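PDB 3LQW: deoxyuridine 5'-triphosphate nucleotidohydrolase from Entamoeba histolytica, which probably hydrolyses dUTP to dUMP and diphosphate with the help of magnesium, supplying the precursor of thymidine nucleotides and keeping uracil out of DNA. Local coordinates for residues V37-S42 against G47-S52; T54-Q59 against F64-G69; L90-D95 against E119-R124. All coordinates share one frame; numbering follows the deposited sequence. Where two conformers were deposited one is given.

Interaction 1 (V37-S42 against G47-S52); sequences VPTRGS and GIDLYS
T39 and D49 form the one antiparallel hydrogen-bonded pair that joins these two strands. D49 N reaches T39 O at 2.7 Å, and the return bond from T39 N to D49 O is longer, 3.3 Å. The T39 side chain lies across the end of the Y51 side chain at about a right angle. Its CB and CG2 both come within 3.7 Å of Y51 OH. OG1 ends 2.6 Å from Y51 OH in a hydrogen bond and sits at the edge of the Y51 ring, in its plane. With OG1 wedged between the backbone N and the carbonyl carbon (chi1 54°), the hydroxyl also meets a water, which donates to D49 OD2. A second water ties G41 N to G47 O beyond the T39-D49 pair. On the sheet face that carries I48, P38 CB is pressed to 3.4 Å from I48 CG2, tighter than usual carbon contact, while P38 CG meets L50 CD2. The R40 chain bends at chi3 (-86°) and lays one face of its guanidinium over I48 CG1, 3.7 Å from the plane. NH2 of that guanidinium is hydrogen-bonded to C140 O of the second subunit, and I48 packs on I142 of that subunit. T39, D49 and the waters thus lie on one face; on the other the aliphatic P38, I48 and L50 are joined by the R40 guanidinium. This is a short beta hairpin at the margin of a sheet in the all-beta fold of trimeric dUTPases, here taking part in a subunit interface.

Interaction 2 (T54-Q59 against F64-G69); sequences TNFIIQ and FLVSTG
The F56 ring carries V66 CG2 over one face, 3.8 Å from the centroid, a CH-pi contact over the ring centre; I58 CG1 lies at its edge, in plane. The F64 ring takes F56 CB over one face, offset toward the rim, and has V66 CG2 at its edge. F56 CB comes to 3.4 Å from F64 CE1. The two ring planes are nearly parallel, 10° apart, but displaced along their planes, so little of one ring lies over the other, with centroids 5.4 Å apart. The closest approach is therefore that of F56 CB to the F64 ring, in a CH-pi contact. F56 reaches this place because its CG is tucked between the backbone N and the carbonyl carbon (chi1 62°), turning the ring toward V66, whose CG1 also meets F56 CE1 at 3.8 Å. In the jelly-roll-like beta fold of dUTPases, strand 56-58 and strand 64-68 run antiparallel at 157°, yet their axes stay 8.1 Å apart; no hydrogen bond joins them across these segments, and the contact is made mainly by side chains. Each strand pairs elsewhere, 56-58 with strand 121-123 and 64-68 with strand 108-115. I58 adds CG1 at 3.7 Å from F64 CB, and its side chain also rests on L113 and F121. On the far side of strand 64-68, L65 packs on L90 of the third subunit.

Interaction 3 (L90-D95 against E119-R124); sequences LKYGID and EIFNGR. With EDO (1,2-ethanediol), chain B.
The chain leaves helix 86-92 at Y92, turns through G93 at positive phi (71°) and enters a strand at I94, so that Y92 and I94 both direct their CB toward F121 on strand 121-123. The F121 ring, with CG anti to the backbone N (chi1 -180°), meets I94 with a face and Y92 with an edge. I94 CD1 lies over that face, 4.0 Å from the centroid and offset toward the rim, in a CH-pi contact. CE1 of F121 comes to 3.8 Å from Y92 CD2, and Y92 CG sits in the plane of the F121 ring. In this offset edge-to-face stack the edge of F121 points toward the face of Y92, centroids 5.5 Å apart and planes at 65°. F121 also packs on F56, I58 and N115. A water donates to Y92 O at 2.8 Å and, weakly, to E119 O. A 1,2-ethanediol, likely carried over from crystallisation, donates from O1 to E119 OE1 at 2.6 Å. With no direct hydrogen bond between the segments, the helix end and the strand after it meet strand 121-123 through aromatic and aliphatic contact, plus a water bridge weak on its E119 side.

Overall arrangement
Along the chain the three contacts come in series, interaction 1 closing before interaction 2 opens and interaction 2 before interaction 3. Interactions 2 and 3 are closest, with centres about 11 Å apart, and share the small two-stranded sheet: strands 56-58 and 121-123 pair through F56 O with G123 N and I58 O with F121 N. Interaction 1 lies about 16 Å from interaction 2 and about 18 Å from interaction 3, between centres, on the five-stranded sheet; S52 touches V66 of interaction 2 and R124 of interaction 3. Hairpin, side-chain-bridged strands and helix end thus belong to one compact beta domain, and residues of all three also meet neighbouring subunits of the trimer.

Interaction 1 (V37-S42 against G47-S52)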
loop_
_atom_site.group_PDB
_atom_site.type_symbol
_atom_site.label_atom_id
_atom_site.label_comp_id
_atom_site.label_asym_id
_atom_site.label_seq_id
_atom_site.Cartn_x
_atom_site.Cartn_y
_atom_site.Cartn_z
ATOM N N VAL A 37 -1.779 -3.423 -23.343
ATOM C CA VAL A 37 -0.989 -4.261 -22.462
ATOM C C VAL A 37 -0.183 -3.357 -21.502
ATOM O O VAL A 37 0.497 -2.441 -21.931
ATOM C CB VAL A 37 -0.025 -5.197 -23.256
ATOM C CG1 VAL A 37 0.842 -6.004 -22.331
ATOM C CG2 VAL A 37 -0.806 -6.128 -24.168
ATOM N N PRO A 38 -0.261 -3.636 -20.196
ATOM C CA PRO A 38 0.537 -2.879 -19.235
ATOM C C PRO A 38 2.010 -2.879 -19.570
ATOM O O PRO A 38 2.538 -3.895 -20.073
ATOM C CB PRO A 38 0.234 -3.575 -17.906
ATOM C CG PRO A 38 -1.185 -4.027 -18.089
ATOM C CD PRO A 38 -1.225 -4.524 -19.524
ATOM N N THR A 39 2.665 -1.772 -19.274
ATOM C CA THR A 39 4.057 -1.548 -19.671
ATOM C C THR A 39 4.955 -1.176 -18.509
ATOM O O THR A 39 4.569 -0.416 -17.625
ATOM C CB THR A 39 4.157 -0.377 -20.705
ATOM O OG1 THR A 39 3.506 0.791 -20.171
ATOM C CG2 THR A 39 3.486 -0.744 -21.996
ATOM N N ARG A 40 6.192 -1.657 -18.514
ATOM C CA ARG A 40 7.166 -1.211 -17.540
ATOM C C ARG A 40 7.888 0.041 -18.107
ATOM O O ARG A 40 8.376 -0.011 -19.229
ATOM C CB ARG A 40 8.110 -2.369 -17.212
ATOM C CG ARG A 40 8.592 -2.373 -15.789
ATOM C CD ARG A 40 9.547 -3.497 -15.522
ATOM N NE ARG A 40 8.939 -4.789 -15.165
ATOM C CZ ARG A 40 8.413 -5.078 -13.968
ATOM N NH1 ARG A 40 8.374 -4.151 -13.022
ATOM N NH2 ARG A 40 7.956 -6.293 -13.716
ATOM N N GLY A 41 7.910 1.138 -17.344
ATOM C CA GLY A 41 8.269 2.475 -17.847
ATOM C C GLY A 41 9.746 2.832 -17.902
ATOM O O GLY A 41 10.166 3.683 -18.707
ATOM N N SER A 42 10.537 2.243 -17.017
ATOM C CA SER A 42 11.999 2.424 -17.022
ATOM C C SER A 42 12.586 1.082 -16.645
ATOM O O SER A 42 11.835 0.169 -16.221
ATOM C CB SER A 42 12.461 3.539 -16.064
ATOM O OG SER A 42 12.204 3.243 -14.689
ATOM N N GLY A 47 7.034 -0.466 -10.953
ATOM C CA GLY A 47 5.646 -0.578 -11.331
ATOM C C GLY A 47 5.447 -0.672 -12.815
ATOM O O GLY A 47 6.228 -0.221 -13.638
ATOM N N ILE A 48 4.387 -1.346 -13.135
ATOM C CA ILE A 48 3.947 -1.556 -14.502
ATOM C C ILE A 48 2.691 -0.698 -14.690
ATOM O O ILE A 48 1.713 -0.799 -13.939
ATOM C CB ILE A 48 3.581 -3.041 -14.667
ATOM C CG1 ILE A 48 4.763 -3.963 -14.323
ATOM C CG2 ILE A 48 3.039 -3.285 -16.045
ATOM C CD1 ILE A 48 4.403 -5.430 -14.186
ATOM N N ASP A 49 2.711 0.156 -15.690
ATOM C CA ASP A 49 1.623 1.096 -15.887
ATOM C C ASP A 49 0.367 0.384 -16.354
ATOM O O ASP A 49 0.424 -0.444 -17.263
ATOM C CB ASP A 49 2.037 2.194 -16.880
ATOM C CG ASP A 49 3.151 3.104 -16.290
ATOM O OD1 ASP A 49 3.012 3.484 -15.123
ATOM O OD2 ASP A 49 4.110 3.394 -16.993
ATOM N N LEU A 50 -0.767 0.711 -15.718
ATOM C CA LEU A 50 -2.094 0.237 -16.059
ATOM C C LEU A 50 -2.848 1.355 -16.775
ATOM O O LEU A 50 -2.815 2.513 -16.346
ATOM C CB LEU A 50 -2.889 -0.167 -14.815
ATOM C CG LEU A 50 -2.322 -1.336 -14.021
ATOM C CD1 LEU A 50 -3.091 -1.493 -12.707
ATOM C CD2 LEU A 50 -2.294 -2.612 -14.819
ATOM N N TYR A 51 -3.520 1.010 -17.867
ATOM C CA TYR A 51 -4.202 1.974 -18.730
ATOM C C TYR A 51 -5.706 1.800 -18.633
ATOM O O TYR A 51 -6.200 0.687 -18.599
ATOM C CB TYR A 51 -3.780 1.738 -20.207
ATOM C CG TYR A 51 -2.301 1.933 -20.464
ATOM C CD1 TYR A 51 -1.404 0.915 -20.227
ATOM C CD2 TYR A 51 -1.814 3.110 -20.983
ATOM C CE1 TYR A 51 -0.054 1.095 -20.444
ATOM C CE2 TYR A 51 -0.467 3.305 -21.244
ATOM C CZ TYR A 51 0.423 2.287 -20.957
ATOM O OH TYR A 51 1.768 2.465 -21.219
ATOM N N SER A 52 -6.440 2.910 -18.614
ATOM C CA SER A 52 -7.884 2.859 -18.686
ATOM C C SER A 52 -8.378 2.408 -20.064
ATOM O O SER A 52 -7.895 2.939 -21.056
ATOM C CB SER A 52 -8.493 4.232 -18.372
ATOM O OG SER A 52 -9.885 4.133 -18.414
HETATM O O HOH W 1 5.114 2.483 -19.083
HETATM O O HOH W 2 6.248 1.871 -15.216
#

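Interaction 2 (T54-Q59 against F64-G69)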
loop_
_atom_site.group_PDB
_atom_site.type_symbol
_atom_site.label_atom_id
_atom_site.label_comp_id
_atom_site.label_asym_id
_atom_site.label_seq_id
_atom_site.Cartn_x
_atom_site.Cartn_y
_atom_site.Cartn_z
ATOM N N THR A 54 -11.557 3.010 -20.812
ATOM C CA THR A 54 -12.746 3.848 -21.008
ATOM C C THR A 54 -12.486 5.304 -20.591
ATOM O O THR A 54 -11.585 5.618 -19.822
ATOM C CB THR A 54 -13.957 3.328 -20.209
ATOM O OG1 THR A 54 -13.800 3.643 -18.816
ATOM C CG2 THR A 54 -14.204 1.827 -20.369
ATOM N N ASN A 55 -13.282 6.203 -21.127
ATOM C CA ASN A 55 -13.430 7.531 -20.580
ATOM C C ASN A 55 -14.245 7.418 -19.290
ATOM O O ASN A 55 -15.099 6.558 -19.155
ATOM C CB ASN A 55 -14.188 8.449 -21.553
ATOM C CG ASN A 55 -13.474 8.622 -22.857
ATOM O OD1 ASN A 55 -12.272 8.722 -22.923
ATOM N ND2 ASN A 55 -14.259 8.770 -23.922
ATOM N N PHE A 56 -13.984 8.298 -18.329
ATOM C CA PHE A 56 -14.724 8.277 -17.072
ATOM C C PHE A 56 -14.607 9.636 -16.411
ATOM O O PHE A 56 -13.717 10.414 -16.726
ATOM C CB PHE A 56 -14.245 7.151 -16.126
ATOM C CG PHE A 56 -12.816 7.267 -15.706
ATOM C CD1 PHE A 56 -11.799 6.725 -16.478
ATOM C CD2 PHE A 56 -12.477 7.919 -14.521
ATOM C CE1 PHE A 56 -10.487 6.839 -16.119
ATOM C CE2 PHE A 56 -11.182 8.051 -14.166
ATOM C CZ PHE A 56 -10.182 7.496 -14.918
ATOM N N ILE A 57 -15.549 9.889 -15.509
ATOM C CA ILE A 57 -15.578 11.123 -14.732
ATOM C C ILE A 57 -15.737 10.751 -13.265
ATOM O O ILE A 57 -16.539 9.896 -12.908
ATOM C CB ILE A 57 -16.750 12.062 -15.196
ATOM C CG1 ILE A 57 -16.551 12.438 -16.665
ATOM C CG2 ILE A 57 -16.827 13.310 -14.388
ATOM C CD1 ILE A 57 -17.754 13.180 -17.341
ATOM N N ILE A 58 -14.937 11.351 -12.410
ATOM C CA ILE A 58 -15.060 11.164 -10.959
ATOM C C ILE A 58 -15.401 12.501 -10.323
ATOM O O ILE A 58 -14.636 13.460 -10.415
ATOM C CB ILE A 58 -13.798 10.618 -10.276
ATOM C CG1 ILE A 58 -13.107 9.546 -11.129
ATOM C CG2 ILE A 58 -14.197 10.076 -8.875
ATOM C CD1 ILE A 58 -11.895 8.945 -10.438
ATOM N N GLN A 59 -16.566 12.560 -9.691
ATOM C CA GLN A 59 -16.972 13.765 -8.990
ATOM C C GLN A 59 -16.081 14.043 -7.767
ATOM O O GLN A 59 -15.452 13.120 -7.244
ATOM C CB GLN A 59 -18.446 13.696 -8.614
ATOM C CG GLN A 59 -19.382 13.526 -9.761
ATOM C CD GLN A 59 -19.414 14.686 -10.647
ATOM O OE1 GLN A 59 -19.349 15.823 -10.177
ATOM N NE2 GLN A 59 -19.563 14.442 -11.946
ATOM N N PHE A 64 -14.500 5.895 -8.401
ATOM C CA PHE A 64 -14.930 5.263 -9.638
ATOM C C PHE A 64 -14.082 4.016 -9.873
ATOM O O PHE A 64 -12.876 4.040 -9.680
ATOM C CB PHE A 64 -14.774 6.223 -10.830
ATOM C CG PHE A 64 -15.409 5.716 -12.108
ATOM C CD1 PHE A 64 -14.688 4.993 -13.049
ATOM C CD2 PHE A 64 -16.729 5.956 -12.370
ATOM C CE1 PHE A 64 -15.295 4.491 -14.214
ATOM C CE2 PHE A 64 -17.309 5.481 -13.559
ATOM C CZ PHE A 64 -16.577 4.750 -14.434
ATOM N N LEU A 65 -14.739 2.937 -10.289
ATOM C CA LEU A 65 -14.069 1.681 -10.614
ATOM C C LEU A 65 -13.708 1.668 -12.105
ATOM O O LEU A 65 -14.587 1.592 -12.968
ATOM C CB LEU A 65 -15.016 0.515 -10.310
ATOM C CG LEU A 65 -14.389 -0.870 -10.530
ATOM C CD1 LEU A 65 -13.287 -1.160 -9.535
ATOM C CD2 LEU A 65 -15.435 -1.998 -10.526
ATOM N N VAL A 66 -12.432 1.796 -12.384
ATOM C CA VAL A 66 -11.911 1.922 -13.758
ATOM C C VAL A 66 -11.486 0.550 -14.322
ATOM O O VAL A 66 -10.718 -0.169 -13.713
ATOM C CB VAL A 66 -10.717 2.905 -13.847
ATOM C CG1 VAL A 66 -10.325 3.132 -15.358
ATOM C CG2 VAL A 66 -11.049 4.244 -13.180
ATOM N N SER A 67 -12.009 0.245 -15.499
ATOM C CA SER A 67 -11.672 -1.006 -16.193
ATOM C C SER A 67 -10.407 -0.820 -17.041
ATOM O O SER A 67 -10.244 0.168 -17.720
ATOM C CB SER A 67 -12.851 -1.447 -17.049
ATOM O OG SER A 67 -13.976 -1.837 -16.267
ATOM N N THR A 68 -9.495 -1.795 -16.935
ATOM C CA THR A 68 -8.257 -1.784 -17.726
ATOM C C THR A 68 -8.387 -2.573 -19.043
ATOM O O THR A 68 -7.559 -2.371 -19.949
ATOM C CB THR A 68 -7.112 -2.396 -16.962
ATOM O OG1 THR A 68 -7.350 -3.795 -16.734
ATOM C CG2 THR A 68 -6.838 -1.669 -15.668
ATOM N N GLY A 69 -9.368 -3.451 -19.140
ATOM C CA GLY A 69 -9.478 -4.272 -20.334
ATOM C C GLY A 69 -8.562 -5.468 -20.393
ATOM O O GLY A 69 -8.559 -6.138 -21.431
#

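Interaction 3 (L90-D95 against E119-R124)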
loop_
_atom_site.group_PDB
_atom_site.type_symbol
_atom_site.label_atom_id
_atom_site.label_comp_id
_atom_site.label_asym_id
_atom_site.label_seq_id
_atom_site.Cartn_x
_atom_site.Cartn_y
_atom_site.Cartn_z
ATOM N N LEU A 90 -0.466 14.112 -6.872
ATOM C CA LEU A 90 0.015 15.496 -6.712
ATOM C C LEU A 90 -0.876 16.503 -7.360
ATOM O O LEU A 90 -1.308 17.461 -6.738
ATOM C CB LEU A 90 1.397 15.680 -7.328
ATOM C CG LEU A 90 1.880 17.132 -7.336
ATOM C CD1 LEU A 90 1.882 17.774 -5.937
ATOM C CD2 LEU A 90 3.250 17.186 -7.955
ATOM N N LYS A 91 -1.178 16.288 -8.632
ATOM C CA LYS A 91 -1.890 17.291 -9.397
ATOM C C LYS A 91 -3.385 17.320 -9.128
ATOM O O LYS A 91 -4.009 18.370 -9.128
ATOM C CB LYS A 91 -1.651 17.080 -10.900
ATOM C CG LYS A 91 -0.223 17.372 -11.341
ATOM C CD LYS A 91 -0.030 17.087 -12.827
ATOM C CE LYS A 91 -0.981 17.850 -13.682
ATOM N NZ LYS A 91 -0.590 17.865 -15.121
ATOM N N TYR A 92 -3.989 16.129 -8.934
ATOM C CA TYR A 92 -5.415 15.983 -8.940
ATOM C C TYR A 92 -6.025 15.375 -7.681
ATOM O O TYR A 92 -7.237 15.228 -7.612
ATOM C CB TYR A 92 -5.881 15.199 -10.174
ATOM C CG TYR A 92 -5.373 15.741 -11.491
ATOM C CD1 TYR A 92 -5.819 16.922 -11.984
ATOM C CD2 TYR A 92 -4.461 15.024 -12.248
ATOM C CE1 TYR A 92 -5.362 17.400 -13.205
ATOM C CE2 TYR A 92 -3.966 15.495 -13.448
ATOM C CZ TYR A 92 -4.412 16.711 -13.913
ATOM O OH TYR A 92 -3.966 17.202 -15.122
ATOM N N GLY A 93 -5.206 14.973 -6.728
ATOM C CA GLY A 93 -5.723 14.366 -5.497
ATOM C C GLY A 93 -6.288 12.981 -5.661
ATOM O O GLY A 93 -7.104 12.561 -4.849
ATOM N N ILE A 94 -5.840 12.259 -6.689
ATOM C CA ILE A 94 -6.268 10.881 -6.901
ATOM C C ILE A 94 -5.492 9.899 -6.035
ATOM O O ILE A 94 -4.267 9.978 -5.960
ATOM C CB ILE A 94 -6.146 10.476 -8.387
ATOM C CG1 ILE A 94 -6.960 11.409 -9.260
ATOM C CG2 ILE A 94 -6.455 9.004 -8.603
ATOM C CD1 ILE A 94 -8.451 11.385 -9.029
ATOM N N ASP A 95 -6.205 8.994 -5.383
ATOM C CA ASP A 95 -5.587 7.888 -4.700
ATOM C C ASP A 95 -6.226 6.625 -5.239
ATOM O O ASP A 95 -7.307 6.659 -5.837
ATOM C CB ASP A 95 -5.772 8.036 -3.196
ATOM C CG ASP A 95 -4.871 7.143 -2.385
ATOM O OD1 ASP A 95 -3.832 6.635 -2.891
ATOM O OD2 ASP A 95 -5.159 6.994 -1.170
ATOM N N GLU A 119 -12.448 19.109 -7.237
ATOM C CA GLU A 119 -12.688 19.227 -8.674
ATOM C C GLU A 119 -13.057 17.915 -9.314
ATOM O O GLU A 119 -12.532 16.873 -8.944
ATOM C CB GLU A 119 -11.469 19.777 -9.384
ATOM C CG GLU A 119 -11.227 21.241 -9.099
ATOM C CD GLU A 119 -10.823 21.499 -7.684
ATOM O OE1 GLU A 119 -9.790 20.968 -7.263
ATOM O OE2 GLU A 119 -11.521 22.271 -6.977
ATOM N N ILE A 120 -13.903 17.956 -10.328
ATOM C CA ILE A 120 -14.185 16.789 -11.168
ATOM C C ILE A 120 -12.885 16.320 -11.817
ATOM O O ILE A 120 -12.099 17.145 -12.303
ATOM C CB ILE A 120 -15.225 17.124 -12.262
ATOM C CG1 ILE A 120 -16.564 17.468 -11.645
ATOM C CG2 ILE A 120 -15.339 16.021 -13.297
ATOM C CD1 ILE A 120 -17.527 18.182 -12.610
ATOM N N PHE A 121 -12.655 15.009 -11.825
ATOM C CA PHE A 121 -11.538 14.410 -12.519
ATOM C C PHE A 121 -12.044 13.758 -13.807
ATOM O O PHE A 121 -12.919 12.903 -13.766
ATOM C CB PHE A 121 -10.866 13.336 -11.646
ATOM C CG PHE A 121 -9.682 12.691 -12.332
ATOM C CD1 PHE A 121 -8.471 13.374 -12.422
ATOM C CD2 PHE A 121 -9.793 11.454 -12.913
ATOM C CE1 PHE A 121 -7.381 12.804 -13.040
ATOM C CE2 PHE A 121 -8.709 10.888 -13.562
ATOM C CZ PHE A 121 -7.495 11.569 -13.601
ATOM N N ASN A 122 -11.447 14.151 -14.927
ATOM C CA ASN A 122 -11.794 13.588 -16.240
ATOM C C ASN A 122 -10.710 12.630 -16.696
ATOM O O ASN A 122 -9.548 13.007 -16.951
ATOM C CB ASN A 122 -11.962 14.717 -17.248
ATOM C CG ASN A 122 -13.136 15.649 -16.927
ATOM O OD1 ASN A 122 -12.930 16.838 -16.703
ATOM N ND2 ASN A 122 -14.341 15.125 -16.890
ATOM N N GLY A 123 -11.075 11.366 -16.760
ATOM C CA GLY A 123 -10.193 10.326 -17.261
ATOM C C GLY A 123 -10.534 9.954 -18.685
ATOM O O GLY A 123 -11.714 9.897 -19.058
ATOM N N ARG A 124 -9.490 9.671 -19.454
ATOM C CA ARG A 124 -9.678 9.323 -20.873
ATOM C C ARG A 124 -9.203 7.917 -21.165
ATOM O O ARG A 124 -8.229 7.438 -20.583
ATOM C CB ARG A 124 -8.906 10.279 -21.783
HETATM C C1 EDO B . -8.289 21.351 -3.996
HETATM O O1 EDO B . -9.476 20.992 -4.672
HETATM C C2 EDO B . -8.474 20.962 -2.538
HETATM O O2 EDO B . -8.786 19.568 -2.432
HETATM O O HOH W 3 -9.152 16.322 -9.385
#